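Local coordinates for protein putative angiotensinogen (Lampetra fluviatilis, PDB 5INW) that is a serpin-family angiotensinogen that binds heparin and, with heparin promoting the reaction through a template mechanism, inhibits thrombin, at residues A[77-85]-A[151-159]. The protein carries 1 engineered substitution. Sequence-based numbering, arbitrary orientation.
Sequences KTQRIASAV and MKYFARLNG
Ile-81 and Leu-157 make the largest single contributions to the packing between segment 77-85 of helix 77-96 and segment 151-159 of helix 150-161. The segment axes approach to 9.0 Å at a crossing angle of -97°, and no hydrogen bond links the segments. Ile-81 points at the partner helix. Its CG1 is anti to the backbone N (chi1 179°) and sits 4.0 Å from Phe-154 CD1, at the edge of the ring. Its CG2 lies over the backbone at Tyr-153, 3.7 Å from Tyr-153 O, and also meets Leu-157 CB. Farther along the helix, Val-85 CG2 reaches the same ring near its plane, 3.9 Å from Phe-154 CE1. Asn-158 ND2 stands over one face of this ring, offset toward the rim.

Leu-157 sends both methyls to segment 77-85. CD1 rests 3.8 Å from Thr-78 O and touches Ala-82 CB, while CD2 lies by the backbone, 4.0 Å from Ala-82 CA. Thr-78 CG2 meets Arg-156 CG at 4.3 Å. Toward solvent, Lys-77 CB approaches Tyr-153 CD1 obliquely, and the rest of the lysine leads away.

Helix 110-122 also packs on Val-85 and Phe-154. Thr-21 of the cleaved C-terminal peptide, a separate chain, packs on Leu-157. By chain order, this is the near-perpendicular apolar packing of helix A against helix D in the serpin fold; in antithrombin these helices contribute to the heparin site.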
loop_
_atom_site.group_PDB
_atom_site.type_symbol
_atom_site.label_atom_id
_atom_site.label_comp_id
_atom_site.label_asym_id
_atom_site.label_seq_id
_atom_site.Cartn_x
_atom_site.Cartn_y
_atom_site.Cartn_z
ATOM N N LYS A 77 -13.956 11.822 -11.564
ATOM C CA LYS A 77 -14.590 10.700 -10.817
ATOM C C LYS A 77 -13.485 9.817 -10.192
ATOM O O LYS A 77 -13.479 9.596 -8.994
ATOM C CB LYS A 77 -15.565 9.860 -11.699
ATOM C CG LYS A 77 -16.841 10.581 -12.165
ATOM C CD LYS A 77 -16.656 11.413 -13.450
ATOM C CE LYS A 77 -17.938 12.091 -13.905
ATOM N NZ LYS A 77 -17.590 13.178 -14.854
ATOM N N THR A 78 -12.537 9.369 -11.023
ATOM C CA THR A 78 -11.378 8.572 -10.574
ATOM C C THR A 78 -10.547 9.264 -9.490
ATOM O O THR A 78 -10.078 8.620 -8.565
ATOM C CB THR A 78 -10.455 8.224 -11.767
ATOM O OG1 THR A 78 -10.267 9.385 -12.586
ATOM C CG2 THR A 78 -11.056 7.095 -12.597
ATOM N N GLN A 79 -10.397 10.581 -9.618
ATOM C CA GLN A 79 -9.691 11.400 -8.626
ATOM C C GLN A 79 -10.361 11.438 -7.241
ATOM O O GLN A 79 -9.656 11.386 -6.247
ATOM C CB GLN A 79 -9.466 12.818 -9.147
ATOM C CG GLN A 79 -8.465 12.829 -10.300
ATOM C CD GLN A 79 -8.374 14.149 -11.050
ATOM O OE1 GLN A 79 -9.250 14.997 -10.949
ATOM N NE2 GLN A 79 -7.327 14.302 -11.846
ATOM N N ARG A 80 -11.697 11.481 -7.188
ATOM C CA ARG A 80 -12.452 11.431 -5.925
ATOM C C ARG A 80 -12.264 10.133 -5.168
ATOM O O ARG A 80 -12.042 10.146 -3.956
ATOM C CB ARG A 80 -13.955 11.679 -6.129
ATOM C CG ARG A 80 -14.303 13.136 -6.516
ATOM C CD ARG A 80 -15.812 13.468 -6.469
ATOM N NE ARG A 80 -16.219 14.430 -7.502
ATOM C CZ ARG A 80 -16.891 14.163 -8.637
ATOM N NH1 ARG A 80 -17.292 12.931 -8.976
ATOM N NH2 ARG A 80 -17.175 15.166 -9.477
ATOM N N ILE A 81 -12.366 9.019 -5.874
ATOM C CA ILE A 81 -12.153 7.698 -5.261
ATOM C C ILE A 81 -10.674 7.462 -4.884
ATOM O O ILE A 81 -10.388 6.833 -3.864
ATOM C CB ILE A 81 -12.760 6.553 -6.113
ATOM C CG1 ILE A 81 -12.527 5.162 -5.487
ATOM C CG2 ILE A 81 -12.209 6.573 -7.519
ATOM C CD1 ILE A 81 -13.138 4.960 -4.101
ATOM N N ALA A 82 -9.748 8.012 -5.667
ATOM C CA ALA A 82 -8.333 7.961 -5.342
ATOM C C ALA A 82 -8.044 8.682 -4.017
ATOM O O ALA A 82 -7.251 8.219 -3.203
ATOM C CB ALA A 82 -7.508 8.555 -6.481
ATOM N N SER A 83 -8.717 9.808 -3.785
ATOM C CA SER A 83 -8.534 10.587 -2.520
ATOM C C SER A 83 -9.233 9.967 -1.334
ATOM O O SER A 83 -8.803 10.191 -0.227
ATOM C CB SER A 83 -9.025 12.019 -2.663
ATOM O OG SER A 83 -10.265 12.000 -3.336
ATOM N N ALA A 84 -10.305 9.209 -1.583
ATOM C CA ALA A 84 -10.937 8.403 -0.565
ATOM C C ALA A 84 -9.990 7.361 -0.093
ATOM O O ALA A 84 -9.855 7.155 1.102
ATOM C CB ALA A 84 -12.203 7.729 -1.085
ATOM N N VAL A 85 -9.357 6.694 -1.052
ATOM C CA VAL A 85 -8.419 5.611 -0.785
ATOM C C VAL A 85 -7.209 6.195 -0.128
ATOM O O VAL A 85 -6.713 5.634 0.826
ATOM C CB VAL A 85 -8.049 4.841 -2.073
ATOM C CG1 VAL A 85 -6.855 3.945 -1.884
ATOM C CG2 VAL A 85 -9.225 3.987 -2.504
ATOM N N MET A 151 -18.456 1.637 -5.073
ATOM C CA MET A 151 -17.456 0.663 -5.551
ATOM C C MET A 151 -17.319 0.508 -7.081
ATOM O O MET A 151 -16.340 -0.085 -7.528
ATOM C CB MET A 151 -17.673 -0.730 -4.899
ATOM C CG MET A 151 -17.228 -0.817 -3.443
ATOM S SD MET A 151 -17.487 -2.434 -2.693
ATOM C CE MET A 151 -19.279 -2.650 -2.602
ATOM N N LYS A 152 -18.280 0.994 -7.874
ATOM C CA LYS A 152 -18.182 0.871 -9.343
ATOM C C LYS A 152 -16.997 1.676 -9.891
ATOM O O LYS A 152 -16.327 1.187 -10.791
ATOM C CB LYS A 152 -19.466 1.227 -10.117
ATOM C CG LYS A 152 -19.262 1.114 -11.642
ATOM C CD LYS A 152 -20.514 1.102 -12.528
ATOM C CE LYS A 152 -20.132 1.147 -14.010
ATOM N NZ LYS A 152 -21.264 0.929 -14.950
ATOM N N TYR A 153 -16.745 2.888 -9.354
ATOM C CA TYR A 153 -15.658 3.755 -9.832
ATOM C C TYR A 153 -14.302 3.363 -9.191
ATOM O O TYR A 153 -13.258 3.790 -9.680
ATOM C CB TYR A 153 -15.942 5.244 -9.611
ATOM C CG TYR A 153 -17.361 5.714 -9.945
ATOM C CD1 TYR A 153 -17.767 5.979 -11.260
ATOM C CD2 TYR A 153 -18.300 5.928 -8.913
ATOM C CE1 TYR A 153 -19.070 6.427 -11.518
ATOM C CE2 TYR A 153 -19.597 6.371 -9.164
ATOM C CZ TYR A 153 -19.990 6.617 -10.460
ATOM O OH TYR A 153 -21.296 7.048 -10.659
ATOM N N PHE A 154 -14.318 2.514 -8.158
ATOM C CA PHE A 154 -13.114 1.831 -7.667
ATOM C C PHE A 154 -12.479 0.861 -8.706
ATOM O O PHE A 154 -11.266 0.814 -8.869
ATOM C CB PHE A 154 -13.434 1.071 -6.368
ATOM C CG PHE A 154 -12.232 0.501 -5.702
ATOM C CD1 PHE A 154 -11.293 1.337 -5.121
ATOM C CD2 PHE A 154 -12.000 -0.873 -5.694
ATOM C CE1 PHE A 154 -10.153 0.827 -4.519
ATOM C CE2 PHE A 154 -10.848 -1.391 -5.101
ATOM C CZ PHE A 154 -9.929 -0.535 -4.496
ATOM N N ALA A 155 -13.290 0.079 -9.408
ATOM C CA ALA A 155 -12.804 -0.781 -10.476
ATOM C C ALA A 155 -12.315 0.052 -11.664
ATOM O O ALA A 155 -11.390 -0.374 -12.367
ATOM C CB ALA A 155 -13.877 -1.789 -10.918
ATOM N N ARG A 156 -12.924 1.215 -11.909
ATOM C CA ARG A 156 -12.440 2.080 -12.992
ATOM C C ARG A 156 -11.048 2.616 -12.706
ATOM O O ARG A 156 -10.182 2.590 -13.599
ATOM C CB ARG A 156 -13.371 3.252 -13.301
ATOM C CG ARG A 156 -13.036 3.931 -14.653
ATOM C CD ARG A 156 -14.237 4.601 -15.285
ATOM N NE ARG A 156 -15.410 3.743 -15.051
ATOM C CZ ARG A 156 -16.686 4.137 -15.122
ATOM N NH1 ARG A 156 -17.011 5.365 -15.543
ATOM N NH2 ARG A 156 -17.650 3.267 -14.830
ATOM N N LEU A 157 -10.852 3.117 -11.478
ATOM C CA LEU A 157 -9.525 3.540 -10.981
ATOM C C LEU A 157 -8.490 2.437 -11.193
ATOM O O LEU A 157 -7.498 2.669 -11.843
ATOM C CB LEU A 157 -9.566 3.914 -9.480
ATOM C CG LEU A 157 -8.243 4.374 -8.818
ATOM C CD1 LEU A 157 -7.786 5.677 -9.445
ATOM C CD2 LEU A 157 -8.307 4.517 -7.297
ATOM N N ASN A 158 -8.743 1.236 -10.680
ATOM C CA ASN A 158 -7.789 0.145 -10.856
ATOM C C ASN A 158 -7.512 -0.188 -12.324
ATOM O O ASN A 158 -6.369 -0.376 -12.716
ATOM C CB ASN A 158 -8.186 -1.061 -10.025
ATOM C CG ASN A 158 -7.996 -0.794 -8.536
ATOM O OD1 ASN A 158 -7.033 -0.131 -8.136
ATOM N ND2 ASN A 158 -8.898 -1.319 -7.711
ATOM N N GLY A 159 -8.537 -0.156 -13.156
ATOM C CA GLY A 159 -8.320 -0.249 -14.581
ATOM C C GLY A 159 -7.389 0.833 -15.117
ATOM O O GLY A 159 -6.554 0.561 -15.974
#